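Local coordinates for chitinase (Paenibacillus sp. FPU-7, PDB 5GZT), which probably cleaves chitin and chitodextrins at random internal beta-1,4 linkages between N-acetylglucosamine units, using two glycoside hydrolase family 18 modules in one chain, at residues L406-P411 / A427-L432; V849-G854 / Y885-I890; L1015-A1020 / R1109-W1114. All coordinates share one frame; numbering follows the deposited sequence.

Contact 1: L406-P411 / A427-L432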
# COMPACT_ATOMS: atom_id res chain seq x y z
N LEU B 406 -3.21 0.96 14.56
CA LEU B 406 -4.30 0.52 15.44
C LEU B 406 -5.59 0.50 14.70
O LEU B 406 -5.93 1.50 14.04
CB LEU B 406 -4.51 1.46 16.60
CG LEU B 406 -3.33 1.79 17.56
CD1 LEU B 406 -3.91 2.51 18.75
CD2 LEU B 406 -2.60 0.53 17.97
N ASP B 407 -6.34 -0.59 14.87
CA ASP B 407 -7.69 -0.75 14.33
C ASP B 407 -8.63 -0.99 15.45
O ASP B 407 -9.08 -2.17 15.70
CB ASP B 407 -7.79 -1.92 13.26
CG ASP B 407 -6.83 -1.73 12.10
OD1 ASP B 407 -6.08 -0.70 12.12
OD2 ASP B 407 -6.81 -2.62 11.16
N TRP B 408 -9.01 0.09 16.13
CA TRP B 408 -10.01 -0.04 17.17
C TRP B 408 -11.38 0.16 16.60
O TRP B 408 -11.72 1.22 16.01
CB TRP B 408 -9.67 0.95 18.29
CG TRP B 408 -10.55 1.18 19.51
CD1 TRP B 408 -11.80 0.71 19.80
CD2 TRP B 408 -10.18 2.04 20.59
NE1 TRP B 408 -12.22 1.24 21.00
CE2 TRP B 408 -11.27 2.10 21.47
CE3 TRP B 408 -9.02 2.81 20.86
CZ2 TRP B 408 -11.23 2.83 22.65
CZ3 TRP B 408 -9.01 3.60 22.04
CH2 TRP B 408 -10.10 3.58 22.91
N GLU B 409 -12.22 -0.84 16.82
CA GLU B 409 -13.49 -0.94 16.13
C GLU B 409 -14.63 -1.05 17.13
O GLU B 409 -15.13 -2.10 17.38
CB GLU B 409 -13.47 -2.08 15.07
CG GLU B 409 -12.25 -2.02 14.13
CD GLU B 409 -12.33 -2.93 12.89
OE1 GLU B 409 -13.42 -3.42 12.61
OE2 GLU B 409 -11.31 -3.14 12.19
N TYR B 410 -15.09 0.06 17.70
CA TYR B 410 -14.63 1.43 17.49
C TYR B 410 -14.83 2.23 18.84
O TYR B 410 -15.76 1.93 19.61
CB TYR B 410 -15.48 2.13 16.41
CG TYR B 410 -15.67 1.35 15.10
CD1 TYR B 410 -14.75 1.48 14.05
CD2 TYR B 410 -16.76 0.51 14.92
CE1 TYR B 410 -14.92 0.78 12.86
CE2 TYR B 410 -16.95 -0.19 13.74
CZ TYR B 410 -16.02 -0.04 12.71
OH TYR B 410 -16.22 -0.76 11.55
N PRO B 411 -14.05 3.29 19.05
CA PRO B 411 -14.27 4.20 20.20
C PRO B 411 -15.73 4.57 20.45
O PRO B 411 -16.47 4.80 19.51
CB PRO B 411 -13.46 5.44 19.82
CG PRO B 411 -12.36 4.88 19.03
CD PRO B 411 -12.96 3.76 18.21
N ALA B 427 -11.32 11.07 23.98
CA ALA B 427 -10.01 11.70 24.37
C ALA B 427 -8.92 10.66 24.64
O ALA B 427 -7.71 10.87 24.40
CB ALA B 427 -10.20 12.61 25.62
N ASN B 428 -9.33 9.50 25.13
CA ASN B 428 -8.35 8.47 25.47
C ASN B 428 -7.59 7.99 24.25
O ASN B 428 -6.34 7.74 24.31
CB ASN B 428 -9.04 7.30 26.24
CG ASN B 428 -9.42 7.70 27.71
OD1 ASN B 428 -9.06 8.78 28.17
ND2 ASN B 428 -10.16 6.84 28.42
N PHE B 429 -8.32 7.84 23.12
CA PHE B 429 -7.69 7.41 21.85
C PHE B 429 -6.62 8.46 21.49
O PHE B 429 -5.45 8.16 21.11
CB PHE B 429 -8.83 7.25 20.78
CG PHE B 429 -8.40 6.69 19.42
CD1 PHE B 429 -7.48 5.62 19.32
CD2 PHE B 429 -8.97 7.19 18.24
CE1 PHE B 429 -7.14 5.09 18.07
CE2 PHE B 429 -8.62 6.65 17.02
CZ PHE B 429 -7.69 5.63 16.93
N THR B 430 -6.97 9.72 21.65
CA THR B 430 -5.99 10.80 21.34
C THR B 430 -4.70 10.69 22.15
O THR B 430 -3.54 10.74 21.62
CB THR B 430 -6.66 12.19 21.57
OG1 THR B 430 -7.77 12.32 20.68
CG2 THR B 430 -5.64 13.32 21.34
N ALA B 431 -4.89 10.49 23.44
CA ALA B 431 -3.75 10.34 24.39
C ALA B 431 -2.91 9.11 24.08
O ALA B 431 -1.67 9.16 24.02
CB ALA B 431 -4.30 10.27 25.81
N LEU B 432 -3.60 7.99 23.80
CA LEU B 432 -2.88 6.77 23.44
C LEU B 432 -2.01 6.97 22.22
O LEU B 432 -0.84 6.55 22.16
CB LEU B 432 -3.88 5.59 23.27
CG LEU B 432 -3.40 4.28 22.70
CD1 LEU B 432 -2.15 3.71 23.39
CD2 LEU B 432 -4.58 3.31 22.79
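Trp408 and Phe429 meet ring to ring and carry most of this buried, apolar contact between the end of strand 403-407 with the loop after it and the start of helix 425-447. Trp408 CE3 comes 3.6 Å from Phe429 CD1, and the six-membered ring of Trp408 has its centroid 5.3 Å from that of Phe429. With the planes at 75° and an oblique approach on both sides, the pair is neither a stack nor a T-shaped contact. Each CG is anti to its own backbone N (chi1 175° for Trp408, -175° for Phe429), and the two side chains reach across and slide past one another in opposite directions; Trp408 CZ3 thereby lies 3.9 Å from Phe429 CB.

Two other groups border the Phe429 ring. Over one of its faces lies Pro411, whose CG is 4.2 Å from Phe429 CD2; the same CG stands 3.8 Å above the Trp408 ring plane, over the ring centre, so the proline touches both aromatics. At the Phe429 edge, near its plane, Leu406 CD1 reaches CE1 at 4.2 Å. That methyl also meets Leu432 CD2, one helical turn further on, at 4.2 Å. An alanine in place of Phe429 would probably open a gap between Trp408, Pro411 and Leu406 and leave the indole freer to shift.

Phe375 stacks on Trp408, while Ile472 of helix 469-472 touches Phe429. Asp405, Asp407 and Glu409 belong to the DxxDxDxE signature of family 18, and a cis peptide joins Glu409 to Tyr410. Leu406 packed outward on a helix, with Asp407 turned away from it, is the layering of a beta/alpha (TIM) barrel, here at the C-terminal end of the fourth strand and its following loop, with 425-447 the helix after that strand.

Contact 2: V849-G854 / Y885-I890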
# COMPACT_ATOMS: atom_id res chain seq x y z
N VAL B 849 11.97 -35.02 -42.19
CA VAL B 849 13.26 -35.07 -41.54
C VAL B 849 14.09 -33.88 -42.00
O VAL B 849 14.43 -33.80 -43.17
CB VAL B 849 13.98 -36.35 -41.94
CG1 VAL B 849 15.21 -36.50 -41.12
CG2 VAL B 849 13.06 -37.55 -41.72
N LEU B 850 14.49 -33.03 -41.06
CA LEU B 850 15.22 -31.83 -41.35
C LEU B 850 16.63 -32.03 -40.80
O LEU B 850 16.87 -32.78 -39.85
CB LEU B 850 14.61 -30.62 -40.67
CG LEU B 850 13.30 -30.06 -41.22
CD1 LEU B 850 12.17 -30.78 -40.53
CD2 LEU B 850 13.24 -28.58 -40.85
N VAL B 851 17.57 -31.35 -41.40
CA VAL B 851 18.92 -31.28 -40.84
C VAL B 851 19.05 -30.05 -39.97
O VAL B 851 18.72 -28.97 -40.43
CB VAL B 851 20.02 -31.34 -41.96
CG1 VAL B 851 19.90 -30.21 -43.02
CG2 VAL B 851 21.38 -31.24 -41.35
N SER B 852 19.48 -30.23 -38.71
CA SER B 852 19.78 -29.14 -37.86
C SER B 852 21.25 -28.82 -38.04
O SER B 852 22.11 -29.65 -37.70
CB SER B 852 19.51 -29.46 -36.40
OG SER B 852 18.12 -29.67 -36.21
N ILE B 853 21.51 -27.58 -38.41
CA ILE B 853 22.84 -27.04 -38.50
C ILE B 853 23.10 -26.20 -37.33
O ILE B 853 22.40 -25.22 -37.09
CB ILE B 853 22.97 -26.15 -39.79
CG1 ILE B 853 22.54 -26.96 -41.02
CG2 ILE B 853 24.41 -25.71 -40.00
CD1 ILE B 853 22.54 -26.22 -42.37
N GLY B 854 24.14 -26.56 -36.59
CA GLY B 854 24.63 -25.82 -35.46
C GLY B 854 24.59 -26.59 -34.19
O GLY B 854 25.05 -27.75 -34.14
N TYR B 885 21.87 -35.74 -48.68
CA TYR B 885 21.45 -36.73 -47.68
C TYR B 885 19.96 -36.93 -47.50
O TYR B 885 19.52 -37.59 -46.55
CB TYR B 885 22.19 -36.40 -46.37
CG TYR B 885 23.70 -36.42 -46.62
CD1 TYR B 885 24.37 -37.60 -47.04
CD2 TYR B 885 24.46 -35.28 -46.47
CE1 TYR B 885 25.75 -37.62 -47.26
CE2 TYR B 885 25.80 -35.27 -46.69
CZ TYR B 885 26.46 -36.44 -47.05
OH TYR B 885 27.84 -36.34 -47.24
N GLY B 886 19.17 -36.42 -48.43
CA GLY B 886 17.77 -36.79 -48.43
C GLY B 886 16.89 -36.05 -47.37
O GLY B 886 15.88 -36.54 -46.98
N PHE B 887 17.28 -34.87 -46.96
CA PHE B 887 16.47 -34.04 -46.00
C PHE B 887 15.31 -33.32 -46.63
O PHE B 887 15.31 -32.99 -47.85
CB PHE B 887 17.43 -33.09 -45.24
CG PHE B 887 18.31 -33.81 -44.28
CD1 PHE B 887 17.80 -34.34 -43.12
CD2 PHE B 887 19.68 -34.01 -44.56
CE1 PHE B 887 18.61 -34.93 -42.19
CE2 PHE B 887 20.48 -34.70 -43.70
CZ PHE B 887 19.93 -35.21 -42.52
N ASP B 888 14.30 -33.00 -45.80
CA ASP B 888 13.05 -32.34 -46.22
C ASP B 888 13.00 -30.85 -45.77
O ASP B 888 11.99 -30.14 -46.01
CB ASP B 888 11.86 -33.06 -45.62
CG ASP B 888 11.84 -34.54 -45.99
OD1 ASP B 888 12.08 -34.81 -47.12
OD2 ASP B 888 11.67 -35.41 -45.12
N GLY B 889 14.11 -30.38 -45.21
CA GLY B 889 14.23 -29.01 -44.80
C GLY B 889 15.45 -28.77 -43.98
O GLY B 889 16.30 -29.68 -43.85
N ILE B 890 15.63 -27.53 -43.58
CA ILE B 890 16.78 -27.09 -42.80
C ILE B 890 16.30 -26.38 -41.50
O ILE B 890 15.43 -25.50 -41.50
CB ILE B 890 17.66 -26.12 -43.66
CG1 ILE B 890 18.37 -26.88 -44.76
CG2 ILE B 890 18.73 -25.45 -42.80
CD1 ILE B 890 18.90 -25.96 -45.87
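A right-handed beta-alpha-beta crossover of the second TIM barrel closes where Val849 and Val851 meet Phe887, Asp888 and Ile890: strand 848-854 rises, helix 868-884 returns, and strand 889-893 starts parallel to the first. A Schellman motif with Gly886 as its C-prime residue ends the helix and turns the chain into this contact.

Asp888 grips Val849 twice. Its backbone N donates to Val849 O at 2.8 Å with an angle of 172° at the hydrogen, and its OD2 accepts Val849 N at 3.0 Å on the anti side of the carboxylate, 18° out of plane. The carboxylate also forms salt bridges with Lys841 through OD2 and with Lys935 through OD1, which probably stabilise its negative charge. Further along, Val851 N donates to Gly889 O at 3.2 Å, standing above the carbonyl plane.

The Phe887 ring lies against the same strand. Val851 CB sits 3.6 Å from its centroid and only 3° off the normal, a CH-pi contact over the face. Val849 O lies at the edge near the ring plane, 3.4 Å from Phe887 CD1. Leu850 lies on the other side of the sheet, where its CD2 is 3.8 Å from Ile890 N; a CB on Gly889 would be tight against that methyl. Ile890 runs beside Val851, pointing the same way, and its CG2 meets Ile853 CD1 at 3.9 Å.

On the Val851 and Ile890 face, helix 868-884 closes the layer: Phe881 touches Val851, and Ala878 reaches both Ile853 and Ile890. Helix 830-843 brings Leu837 and Lys841 against Val849, while strand 790-799 pairs with the other edge of 848-854 through Leu850 and Ser852.

Contact 3: L1015-A1020 / R1109-W1114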
# COMPACT_ATOMS: atom_id res chain seq x y z
N LEU B 1015 5.10 -21.17 -33.32
CA LEU B 1015 5.76 -21.54 -32.08
C LEU B 1015 5.60 -23.02 -31.75
O LEU B 1015 4.54 -23.58 -31.90
CB LEU B 1015 5.26 -20.71 -30.89
CG LEU B 1015 5.57 -19.20 -30.98
CD1 LEU B 1015 4.85 -18.41 -29.85
CD2 LEU B 1015 7.05 -18.98 -30.92
N VAL B 1016 6.66 -23.61 -31.27
CA VAL B 1016 6.67 -24.98 -30.89
C VAL B 1016 7.18 -25.04 -29.45
O VAL B 1016 8.26 -24.52 -29.16
CB VAL B 1016 7.54 -25.85 -31.84
CG1 VAL B 1016 7.56 -27.31 -31.35
CG2 VAL B 1016 6.93 -25.84 -33.23
N ILE B 1017 6.41 -25.72 -28.58
CA ILE B 1017 6.79 -25.81 -27.15
C ILE B 1017 7.74 -26.99 -26.97
O ILE B 1017 7.62 -28.01 -27.62
CB ILE B 1017 5.57 -25.95 -26.23
CG1 ILE B 1017 5.98 -25.87 -24.77
CG2 ILE B 1017 4.85 -27.26 -26.55
CD1 ILE B 1017 4.79 -25.79 -23.74
N GLY B 1018 8.74 -26.80 -26.09
CA GLY B 1018 9.85 -27.71 -25.96
C GLY B 1018 9.76 -28.52 -24.64
O GLY B 1018 9.55 -27.95 -23.54
N GLY B 1019 9.88 -29.82 -24.78
CA GLY B 1019 10.08 -30.75 -23.66
C GLY B 1019 11.55 -31.25 -23.60
O GLY B 1019 12.23 -31.44 -24.66
N ALA B 1020 12.02 -31.52 -22.37
CA ALA B 1020 13.40 -31.98 -22.14
C ALA B 1020 13.33 -33.38 -21.55
O ALA B 1020 12.70 -33.59 -20.49
CB ALA B 1020 14.07 -31.09 -21.15
N ARG B 1109 2.03 -24.40 -32.99
CA ARG B 1109 2.23 -25.34 -34.11
C ARG B 1109 2.33 -26.79 -33.59
O ARG B 1109 1.88 -27.69 -34.27
CB ARG B 1109 3.45 -25.03 -34.95
CG ARG B 1109 3.57 -25.84 -36.23
CD ARG B 1109 2.52 -25.40 -37.20
NE ARG B 1109 2.28 -26.31 -38.33
CZ ARG B 1109 1.47 -27.35 -38.36
NH1 ARG B 1109 0.81 -27.77 -37.26
NH2 ARG B 1109 1.31 -28.01 -39.50
N GLY B 1110 2.94 -26.98 -32.43
CA GLY B 1110 3.12 -28.32 -31.90
C GLY B 1110 4.08 -28.39 -30.75
O GLY B 1110 4.28 -27.36 -30.06
N VAL B 1111 4.71 -29.55 -30.58
CA VAL B 1111 5.59 -29.83 -29.52
C VAL B 1111 6.85 -30.46 -30.12
O VAL B 1111 6.74 -31.23 -31.04
CB VAL B 1111 4.97 -30.91 -28.54
CG1 VAL B 1111 5.93 -31.18 -27.41
CG2 VAL B 1111 3.59 -30.41 -28.02
N MET B 1112 7.99 -30.21 -29.45
CA MET B 1112 9.24 -30.71 -29.77
C MET B 1112 9.88 -31.26 -28.52
O MET B 1112 9.60 -30.77 -27.39
CB MET B 1112 10.01 -29.47 -30.20
CG MET B 1112 11.45 -29.47 -30.15
SD MET B 1112 12.42 -29.14 -28.72
CE MET B 1112 12.60 -27.41 -28.45
N PHE B 1113 10.81 -32.20 -28.66
CA PHE B 1113 11.59 -32.55 -27.49
C PHE B 1113 13.03 -32.87 -27.84
O PHE B 1113 13.30 -33.27 -28.96
CB PHE B 1113 10.96 -33.76 -26.75
CG PHE B 1113 10.86 -34.97 -27.62
CD1 PHE B 1113 9.77 -35.19 -28.41
CD2 PHE B 1113 11.89 -35.88 -27.67
CE1 PHE B 1113 9.72 -36.28 -29.26
CE2 PHE B 1113 11.83 -36.98 -28.53
CZ PHE B 1113 10.77 -37.18 -29.31
N TRP B 1114 13.90 -32.68 -26.84
CA TRP B 1114 15.29 -33.07 -26.87
C TRP B 1114 15.52 -34.13 -25.77
O TRP B 1114 15.30 -33.79 -24.60
CB TRP B 1114 16.15 -31.85 -26.60
CG TRP B 1114 17.61 -32.16 -26.57
CD1 TRP B 1114 18.30 -32.84 -25.55
CD2 TRP B 1114 18.59 -31.92 -27.60
NE1 TRP B 1114 19.61 -33.04 -25.92
CE2 TRP B 1114 19.83 -32.45 -27.14
CE3 TRP B 1114 18.56 -31.26 -28.84
CZ2 TRP B 1114 20.98 -32.36 -27.85
CZ3 TRP B 1114 19.73 -31.20 -29.61
CH2 TRP B 1114 20.92 -31.72 -29.10
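The seventh and eighth strands of the second family 18 barrel pair in parallel where Val1016, Ile1017 and Gly1018 lie beside Val1111 and Met1112. The axes of the short segments approach to 4.5 Å with a crossing angle of -37°, the twist expected between neighbouring strands of such a barrel. Backbone bonds alternate along the whole length: Arg1109 N to Leu1015 O, Ile1017 N to Gly1110 O, Met1112 N to Ile1017 O, Gly1019 N to Met1112 O and Trp1114 N to Gly1019 O. The fourth is the straightest, 174° at the hydrogen over a Gly1019 N to Met1112 O distance of 2.8 Å.

Met1112 bends at chi2 (-83°) and again at chi3, which brings CE 3.7 Å from Gly1018 CA; a CB there would clash with that methyl. Val1016 meets Met1112 at about a right angle, its CG1 a tight 3.5 Å from Met1112 CB. These residues share their face with Ala1020 and Trp1114. As in other family 18 chitinases, a tryptophan ending the eighth strand is consistent with the floor of the substrate cleft. The antiparallel sheet of strands 1024-1026, 1065-1069, 1074-1079 and 1086-1089, which comes between the two barrel strands in sequence, resembles the insertion domain found in many such enzymes.

On the other face, Ile1017 and Val1111 lie side by side, pointing the same way, with CG2 to CG2 at 3.7 Å. Helix 998-1007 lends Leu1002 to Ile1017, and helix 1093-1106 brings Ala1103 against both residues. Arg1109 crosses in the loop before its strand: its CB lies 4.0 Å from Val1016 CG2, whereas its NH1 bonds to Gly763 O.

Contact 1 belongs to the first family 18 barrel, contacts 2 and 3 to the second. Centres of contacts 1 and 2 are 77 Å apart and those of contacts 1 and 3 61 Å, on opposite sides of the chain's centre, so neither pair touches. Contacts 2 and 3 share one barrel, with centres 17 Å and nearest atoms about 7 Å apart. Segments 406-411 and 885-890 sample equivalent fourth strands: the former carries the end of the DxxDxDxE signature, the latter its start at Asp888, whose side chain lies about 5 Å from a phosphate probably taken from the crystallisation liquor. The sodium site, at Glu44, Thr50, Phe52 and Ser72, belongs to neither barrel.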